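Local coordinates for protein CptN Toxin (Eubacterium rectale DSM 17629, PDB 4RMO) that is the toxin of a type III toxin-antitoxin system, bound by its pseudoknot RNA antitoxin, and probably acts as an endoribonuclease that the RNA holds in check, at residues 69-77 / 85-93. Numbering follows the deposited sequence.
Sequences RNCDIIHIV and SAFLIQDMF. With nucleotides of chain B.
Phe-87 and His-75 form a hydrogen-bonded pair in the antiparallel beta hairpin of strands 75-78 and 84-87, whose opened end reads RNA antitoxin bases. Phe-87 N donates to His-75 O at 2.8 Å, and Val-77 and Ser-85 make the next such pair. Packing is tight on the face turned to helix 116-134: Val-77 CG1 presses obliquely on Phe-87 CE1 at 3.5 Å, while Tyr-33 meets the Phe-87 ring edge-to-face. On the other face the partly exposed Ile-76 meets buried Ala-86 through one apolar contact, CG1 to CB at 4.0 Å. Beyond the strands, an inverse gamma turn centred on Leu-88 leads into a short 3-10 segment, and the Gln-90 backbone N bonds to a lone pair of Ile-73 O at 2.9 Å. With CG between the backbone N and carbonyl carbon (chi1 56°), Gln-90 runs out extended beside Ile-74 to the U4 base; OE1 accepts from U4 N3, and NE2 donates to U4 O4 and to Asp-91 OD2. Asp-91 OD1 accepts from G3 N2 and OD2 from G3 N1. Asp-72, also salt-bridged to Lys-128, receives U6 N3 on OD2 at 2.6 Å in a nearly straight bond (177°), and its backbone N donates to U6 O4 at 2.7 Å.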
ATOM      1  N   ARG A  69       6.931   4.469 -20.735  1.00 69.81           N
ATOM      2  CA  ARG A  69       5.646   4.921 -20.131  1.00 61.95           C
ATOM      3  C   ARG A  69       4.701   3.786 -19.816  1.00 52.64           C
ATOM      4  O   ARG A  69       4.755   2.749 -20.461  1.00 51.26           O
ATOM      5  CB  ARG A  69       4.996   5.953 -21.037  1.00 61.94           C
ATOM      6  CG  ARG A  69       5.939   7.123 -21.021  1.00 72.10           C
ATOM      7  CD  ARG A  69       5.471   8.375 -21.628  1.00 75.77           C
ATOM      8  NE  ARG A  69       4.391   8.878 -20.813  1.00 80.98           N
ATOM      9  CZ  ARG A  69       3.760  10.000 -21.100  1.00 79.27           C
ATOM     10  NH1 ARG A  69       4.132  10.712 -22.170  1.00 78.74           N
ATOM     11  NH2 ARG A  69       2.744  10.379 -20.341  1.00 65.65           N
ATOM     12  N   ASN A  70       3.826   4.016 -18.856  1.00 47.88           N
ATOM     13  CA  ASN A  70       2.679   3.131 -18.622  1.00 47.08           C
ATOM     14  C   ASN A  70       1.664   3.185 -19.755  1.00 46.05           C
ATOM     15  O   ASN A  70       1.428   4.258 -20.339  1.00 48.32           O
ATOM     16  CB  ASN A  70       1.943   3.524 -17.334  1.00 46.68           C
ATOM     17  CG  ASN A  70       2.591   2.939 -16.107  1.00 54.09           C
ATOM     18  OD1 ASN A  70       3.361   1.977 -16.186  1.00 57.83           O
ATOM     19  ND2 ASN A  70       2.293   3.521 -14.962  1.00 58.31           N
ATOM     20  N   CYS A  71       1.030   2.041 -20.053  1.00 39.79           N
ATOM     21  CA  CYS A  71      -0.128   2.011 -20.965  1.00 35.47           C
ATOM     22  C   CYS A  71      -1.388   2.015 -20.119  1.00 37.03           C
ATOM     23  O   CYS A  71      -1.613   1.068 -19.376  1.00 33.56           O
ATOM     24  CB  CYS A  71      -0.102   0.767 -21.829  1.00 37.85           C
ATOM     25  SG  CYS A  71      -1.403   0.753 -23.090  1.00 33.33           S
ATOM     26  N   ASP A  72      -2.195   3.068 -20.213  1.00 33.13           N
ATOM     27  CA  ASP A  72      -3.472   3.103 -19.485  1.00 31.76           C
ATOM     28  C   ASP A  72      -4.652   2.598 -20.314  1.00 30.79           C
ATOM     29  O   ASP A  72      -5.660   2.274 -19.766  1.00 26.00           O
ATOM     30  CB  ASP A  72      -3.782   4.520 -19.039  1.00 33.26           C
ATOM     31  CG  ASP A  72      -2.583   5.189 -18.338  1.00 38.06           C
ATOM     32  OD1 ASP A  72      -2.324   4.872 -17.167  1.00 40.95           O
ATOM     33  OD2 ASP A  72      -1.888   6.013 -18.999  1.00 34.45           O
ATOM     34  N   ILE A  73      -4.532   2.626 -21.638  1.00 27.77           N
ATOM     35  CA  ILE A  73      -5.655   2.353 -22.509  1.00 30.91           C
ATOM     36  C   ILE A  73      -5.907   0.834 -22.695  1.00 30.73           C
ATOM     37  O   ILE A  73      -7.005   0.428 -23.073  1.00 29.35           O
ATOM     38  CB  ILE A  73      -5.496   3.021 -23.900  1.00 28.54           C
ATOM     39  CG1 ILE A  73      -4.171   2.704 -24.550  1.00 28.91           C
ATOM     40  CG2 ILE A  73      -5.632   4.514 -23.755  1.00 29.24           C
ATOM     41  CD1 ILE A  73      -4.121   3.079 -26.015  1.00 30.19           C
ATOM     42  N   ILE A  74      -4.894   0.033 -22.396  1.00 28.87           N
ATOM     43  CA  ILE A  74      -4.972  -1.408 -22.406  1.00 28.16           C
ATOM     44  C   ILE A  74      -4.203  -1.966 -21.242  1.00 31.42           C
ATOM     45  O   ILE A  74      -3.067  -1.536 -20.946  1.00 32.53           O
ATOM     46  CB  ILE A  74      -4.373  -1.930 -23.677  1.00 27.54           C
ATOM     47  CG1 ILE A  74      -5.343  -1.667 -24.815  1.00 30.95           C
ATOM     48  CG2 ILE A  74      -4.145  -3.423 -23.597  1.00 27.69           C
ATOM     49  CD1 ILE A  74      -4.591  -1.390 -26.060  1.00 39.21           C
ATOM     50  N   HIS A  75      -4.812  -2.914 -20.557  1.00 30.44           N
ATOM     51  CA  HIS A  75      -4.150  -3.611 -19.453  1.00 30.41           C
ATOM     52  C   HIS A  75      -4.415  -5.109 -19.617  1.00 29.64           C
ATOM     53  O   HIS A  75      -5.561  -5.547 -19.824  1.00 25.25           O
ATOM     54  CB  HIS A  75      -4.708  -3.099 -18.143  1.00 31.47           C
ATOM     55  CG  HIS A  75      -4.016  -3.648 -16.939  1.00 36.02           C
ATOM     56  ND1 HIS A  75      -2.767  -3.225 -16.534  1.00 42.55           N
ATOM     57  CD2 HIS A  75      -4.401  -4.574 -16.041  1.00 38.75           C
ATOM     58  CE1 HIS A  75      -2.398  -3.899 -15.461  1.00 41.90           C
ATOM     59  NE2 HIS A  75      -3.373  -4.729 -15.145  1.00 42.53           N
ATOM     60  N   ILE A  76      -3.352  -5.879 -19.550  1.00 28.28           N
ATOM     61  CA  ILE A  76      -3.396  -7.314 -19.774  1.00 31.73           C
ATOM     62  C   ILE A  76      -3.072  -7.995 -18.469  1.00 30.82           C
ATOM     63  O   ILE A  76      -2.064  -7.698 -17.826  1.00 30.30           O
ATOM     64  CB  ILE A  76      -2.391  -7.732 -20.852  1.00 34.43           C
ATOM     65  CG1 ILE A  76      -2.862  -7.200 -22.199  1.00 31.58           C
ATOM     66  CG2 ILE A  76      -2.287  -9.241 -20.931  1.00 37.00           C
ATOM     67  CD1 ILE A  76      -1.846  -7.325 -23.292  1.00 30.66           C
ATOM     68  N   VAL A  77      -3.953  -8.868 -18.040  1.00 29.20           N
ATOM     69  CA  VAL A  77      -3.733  -9.605 -16.832  1.00 29.57           C
ATOM     70  C   VAL A  77      -4.374 -10.991 -16.915  1.00 33.81           C
ATOM     71  O   VAL A  77      -5.350 -11.219 -17.643  1.00 31.79           O
ATOM     72  CB  VAL A  77      -4.268  -8.811 -15.622  1.00 33.67           C
ATOM     73  CG1 VAL A  77      -5.777  -8.725 -15.631  1.00 34.44           C
ATOM     74  CG2 VAL A  77      -3.792  -9.418 -14.308  1.00 38.68           C
ATOM     75  N   SER A  85      -6.125 -11.926 -20.334  1.00 28.84           N
ATOM     76  CA  SER A  85      -7.153 -11.139 -20.993  1.00 27.15           C
ATOM     77  C   SER A  85      -6.715  -9.689 -21.117  1.00 27.74           C
ATOM     78  O   SER A  85      -6.150  -9.133 -20.178  1.00 22.99           O
ATOM     79  CB  SER A  85      -8.437 -11.149 -20.166  1.00 25.10           C
ATOM     80  OG  SER A  85      -8.957 -12.463 -19.996  1.00 27.57           O
ATOM     81  N   ALA A  86      -7.055  -9.068 -22.246  1.00 23.97           N
ATOM     82  CA  ALA A  86      -6.865  -7.678 -22.450  1.00 24.34           C
ATOM     83  C   ALA A  86      -8.122  -6.870 -22.112  1.00 23.39           C
ATOM     84  O   ALA A  86      -9.184  -7.153 -22.612  1.00 27.24           O
ATOM     85  CB  ALA A  86      -6.461  -7.413 -23.882  1.00 26.36           C
ATOM     86  N   PHE A  87      -7.957  -5.872 -21.248  1.00 24.18           N
ATOM     87  CA  PHE A  87      -8.989  -4.964 -20.832  1.00 24.97           C
ATOM     88  C   PHE A  87      -8.844  -3.774 -21.745  1.00 27.21           C
ATOM     89  O   PHE A  87      -7.819  -3.098 -21.686  1.00 27.05           O
ATOM     90  CB  PHE A  87      -8.771  -4.519 -19.409  1.00 24.78           C
ATOM     91  CG  PHE A  87      -9.144  -5.546 -18.367  1.00 26.34           C
ATOM     92  CD1 PHE A  87      -8.399  -6.719 -18.208  1.00 24.62           C
ATOM     93  CD2 PHE A  87     -10.173  -5.302 -17.491  1.00 25.11           C
ATOM     94  CE1 PHE A  87      -8.718  -7.617 -17.226  1.00 25.20           C
ATOM     95  CE2 PHE A  87     -10.497  -6.191 -16.503  1.00 24.84           C
ATOM     96  CZ  PHE A  87      -9.784  -7.363 -16.385  1.00 25.50           C
ATOM     97  N   LEU A  88      -9.815  -3.557 -22.629  1.00 26.51           N
ATOM     98  CA  LEU A  88      -9.713  -2.475 -23.591  1.00 25.81           C
ATOM     99  C   LEU A  88     -10.334  -1.238 -22.946  1.00 27.86           C
ATOM    100  O   LEU A  88     -11.453  -0.829 -23.243  1.00 26.12           O
ATOM    101  CB  LEU A  88     -10.352  -2.800 -24.914  1.00 29.19           C
ATOM    102  CG  LEU A  88      -9.973  -4.108 -25.626  1.00 34.20           C
ATOM    103  CD1 LEU A  88     -10.355  -4.090 -27.112  1.00 33.86           C
ATOM    104  CD2 LEU A  88      -8.556  -4.515 -25.438  1.00 32.06           C
ATOM    105  N   ILE A  89      -9.561  -0.644 -22.051  1.00 27.97           N
ATOM    106  CA  ILE A  89     -10.031   0.461 -21.253  1.00 27.35           C
ATOM    107  C   ILE A  89     -10.348   1.636 -22.196  1.00 28.36           C
ATOM    108  O   ILE A  89     -11.276   2.407 -21.948  1.00 26.82           O
ATOM    109  CB  ILE A  89      -8.962   0.848 -20.207  1.00 27.11           C
ATOM    110  CG1 ILE A  89      -8.600  -0.402 -19.386  1.00 27.94           C
ATOM    111  CG2 ILE A  89      -9.469   1.954 -19.316  1.00 24.92           C
ATOM    112  CD1 ILE A  89      -7.643  -0.164 -18.228  1.00 27.30           C
ATOM    113  N   GLN A  90      -9.546   1.767 -23.254  1.00 24.03           N
ATOM    114  CA  GLN A  90      -9.817   2.696 -24.351  1.00 26.34           C
ATOM    115  C   GLN A  90     -11.282   2.734 -24.778  1.00 27.33           C
ATOM    116  O   GLN A  90     -11.788   3.783 -25.152  1.00 27.22           O
ATOM    117  CB  GLN A  90      -8.958   2.317 -25.566  1.00 26.62           C
ATOM    118  CG  GLN A  90      -9.150   0.879 -26.019  1.00 24.25           C
ATOM    119  CD  GLN A  90      -8.267   0.505 -27.166  1.00 25.42           C
ATOM    120  OE1 GLN A  90      -7.151   1.006 -27.304  1.00 27.51           O
ATOM    121  NE2 GLN A  90      -8.737  -0.445 -27.990  1.00 26.35           N
ATOM    122  N   ASP A  91     -11.962   1.584 -24.697  1.00 28.33           N
ATOM    123  CA  ASP A  91     -13.289   1.429 -25.273  1.00 26.39           C
ATOM    124  C   ASP A  91     -14.339   1.279 -24.209  1.00 28.00           C
ATOM    125  O   ASP A  91     -15.414   0.705 -24.433  1.00 29.45           O
ATOM    126  CB  ASP A  91     -13.308   0.222 -26.189  1.00 25.55           C
ATOM    127  CG  ASP A  91     -12.473   0.431 -27.414  1.00 24.96           C
ATOM    128  OD1 ASP A  91     -12.492   1.536 -27.971  1.00 23.66           O
ATOM    129  OD2 ASP A  91     -11.828  -0.538 -27.880  1.00 26.02           O
HETATM  130  N   MSE A  92     -14.039   1.787 -23.039  1.00 26.18           N
HETATM  131  CA  MSE A  92     -14.998   1.695 -21.941  1.00 26.59           C
HETATM  132  C   MSE A  92     -16.217   2.529 -22.225  1.00 24.26           C
HETATM  133  O   MSE A  92     -16.145   3.509 -22.986  1.00 25.16           O
HETATM  134  CB  MSE A  92     -14.355   2.186 -20.661  1.00 27.88           C
HETATM  135  CG  MSE A  92     -14.037   3.686 -20.749  1.00 31.66           C
HETATM  136 SE   MSE A  92     -12.966   4.224 -19.181  1.00 47.41          SE
HETATM  137  CE  MSE A  92     -14.286   4.003 -17.760  1.00 37.26           C
ATOM    138  N   PHE A  93     -17.321   2.202 -21.563  1.00 24.07           N
ATOM    139  CA  PHE A  93     -18.580   2.856 -21.875  1.00 25.62           C
ATOM    140  C   PHE A  93     -19.583   2.672 -20.781  1.00 24.91           C
ATOM    141  O   PHE A  93     -19.422   1.806 -19.931  1.00 29.92           O
ATOM    142  CB  PHE A  93     -19.165   2.254 -23.173  1.00 24.37           C
ATOM    143  CG  PHE A  93     -19.483   0.779 -23.047  1.00 22.51           C
ATOM    144  CD1 PHE A  93     -20.701   0.351 -22.565  1.00 22.98           C
ATOM    145  CD2 PHE A  93     -18.564  -0.158 -23.423  1.00 22.36           C
ATOM    146  CE1 PHE A  93     -21.004  -0.979 -22.483  1.00 22.95           C
ATOM    147  CE2 PHE A  93     -18.834  -1.508 -23.321  1.00 22.97           C
ATOM    148  CZ  PHE A  93     -20.075  -1.922 -22.830  1.00 24.73           C
TER
ATOM    149  P     U B   6      -0.595  10.213 -27.826  1.00 45.17           P
ATOM    150  OP1   U B   6       0.220  11.430 -27.635  1.00 45.81           O
ATOM    151  OP2   U B   6       0.074   8.899 -27.973  1.00 52.20           O
ATOM    152  O5'   U B   6      -1.650  10.191 -26.632  1.00 36.77           O
ATOM    153  C5'   U B   6      -2.433  11.364 -26.339  1.00 39.51           C
ATOM    154  C4'   U B   6      -2.268  11.746 -24.886  1.00 41.71           C
ATOM    155  O4'   U B   6      -2.752  10.640 -24.056  1.00 35.82           O
ATOM    156  C3'   U B   6      -0.839  12.016 -24.404  1.00 40.44           C
ATOM    157  O3'   U B   6      -0.897  12.955 -23.331  1.00 45.71           O
ATOM    158  C2'   U B   6      -0.440  10.667 -23.820  1.00 39.38           C
ATOM    159  O2'   U B   6       0.652  10.738 -22.933  1.00 36.96           O
ATOM    160  C1'   U B   6      -1.749  10.254 -23.145  1.00 38.56           C
ATOM    161  N1    U B   6      -1.861   8.809 -22.902  1.00 38.36           N
ATOM    162  C2    U B   6      -1.829   8.366 -21.595  1.00 38.64           C
ATOM    163  O2    U B   6      -1.861   9.121 -20.642  1.00 41.71           O
ATOM    164  N3    U B   6      -1.874   7.004 -21.446  1.00 36.73           N
ATOM    165  C4    U B   6      -1.900   6.056 -22.446  1.00 42.43           C
ATOM    166  O4    U B   6      -1.959   4.861 -22.150  1.00 43.98           O
ATOM    167  C5    U B   6      -1.893   6.593 -23.768  1.00 43.87           C
ATOM    168  C6    U B   6      -1.861   7.920 -23.944  1.00 42.50           C
ATOM    169  P     G B   3      -6.902  -3.341 -37.149  1.00 32.89           P
ATOM    170  OP1   G B   3      -5.811  -3.461 -38.093  1.00 36.37           O
ATOM    171  OP2   G B   3      -6.781  -4.002 -35.809  1.00 31.52           O
ATOM    172  O5'   G B   3      -7.261  -1.842 -36.794  1.00 30.43           O
ATOM    173  C5'   G B   3      -7.601  -0.892 -37.807  1.00 32.62           C
ATOM    174  C4'   G B   3      -8.259   0.315 -37.169  1.00 32.07           C
ATOM    175  O4'   G B   3      -9.475  -0.121 -36.498  1.00 29.92           O
ATOM    176  C3'   G B   3      -7.457   1.014 -36.084  1.00 31.62           C
ATOM    177  O3'   G B   3      -6.596   2.022 -36.615  1.00 35.57           O
ATOM    178  C2'   G B   3      -8.553   1.663 -35.257  1.00 29.39           C
ATOM    179  O2'   G B   3      -9.010   2.889 -35.786  1.00 28.30           O
ATOM    180  C1'   G B   3      -9.640   0.593 -35.294  1.00 29.40           C
ATOM    181  N9    G B   3      -9.542  -0.349 -34.180  1.00 27.61           N
ATOM    182  C8    G B   3      -8.834  -1.521 -34.152  1.00 27.37           C
ATOM    183  N7    G B   3      -8.880  -2.121 -32.995  1.00 30.42           N
ATOM    184  C5    G B   3      -9.691  -1.307 -32.219  1.00 24.79           C
ATOM    185  C6    G B   3     -10.107  -1.446 -30.880  1.00 23.02           C
ATOM    186  O6    G B   3      -9.878  -2.370 -30.099  1.00 22.62           O
ATOM    187  N1    G B   3     -10.921  -0.388 -30.483  1.00 22.31           N
ATOM    188  C2    G B   3     -11.252   0.687 -31.265  1.00 23.33           C
ATOM    189  N2    G B   3     -12.016   1.625 -30.692  1.00 24.72           N
ATOM    190  N3    G B   3     -10.862   0.830 -32.519  1.00 25.93           N
ATOM    191  C4    G B   3     -10.101  -0.205 -32.933  1.00 25.58           C
ATOM    192  P     U B   4      -5.005   1.806 -36.705  1.00 35.37           P
ATOM    193  OP1   U B   4      -4.590   2.500 -37.937  1.00 36.42           O
ATOM    194  OP2   U B   4      -4.689   0.371 -36.498  1.00 32.85           O
ATOM    195  O5'   U B   4      -4.463   2.535 -35.396  1.00 34.54           O
ATOM    196  C5'   U B   4      -4.716   3.935 -35.182  1.00 37.86           C
ATOM    197  C4'   U B   4      -4.107   4.363 -33.869  1.00 42.08           C
ATOM    198  O4'   U B   4      -4.913   3.810 -32.780  1.00 38.16           O
ATOM    199  C3'   U B   4      -2.676   3.885 -33.600  1.00 42.06           C
ATOM    200  O3'   U B   4      -2.017   4.742 -32.668  1.00 46.63           O
ATOM    201  C2'   U B   4      -2.902   2.597 -32.817  1.00 37.94           C
ATOM    202  O2'   U B   4      -1.826   2.161 -32.012  1.00 34.17           O
ATOM    203  C1'   U B   4      -4.087   3.011 -31.949  1.00 38.29           C
ATOM    204  N1    U B   4      -4.888   1.900 -31.450  1.00 34.98           N
ATOM    205  C2    U B   4      -5.169   1.856 -30.102  1.00 31.44           C
ATOM    206  O2    U B   4      -4.793   2.706 -29.323  1.00 37.55           O
ATOM    207  N3    U B   4      -5.919   0.779 -29.705  1.00 32.51           N
ATOM    208  C4    U B   4      -6.395  -0.241 -30.506  1.00 32.83           C
ATOM    209  O4    U B   4      -7.105  -1.112 -30.016  1.00 37.34           O
ATOM    210  C5    U B   4      -6.062  -0.117 -31.891  1.00 32.46           C
ATOM    211  C6    U B   4      -5.343   0.924 -32.307  1.00 33.43           C
TER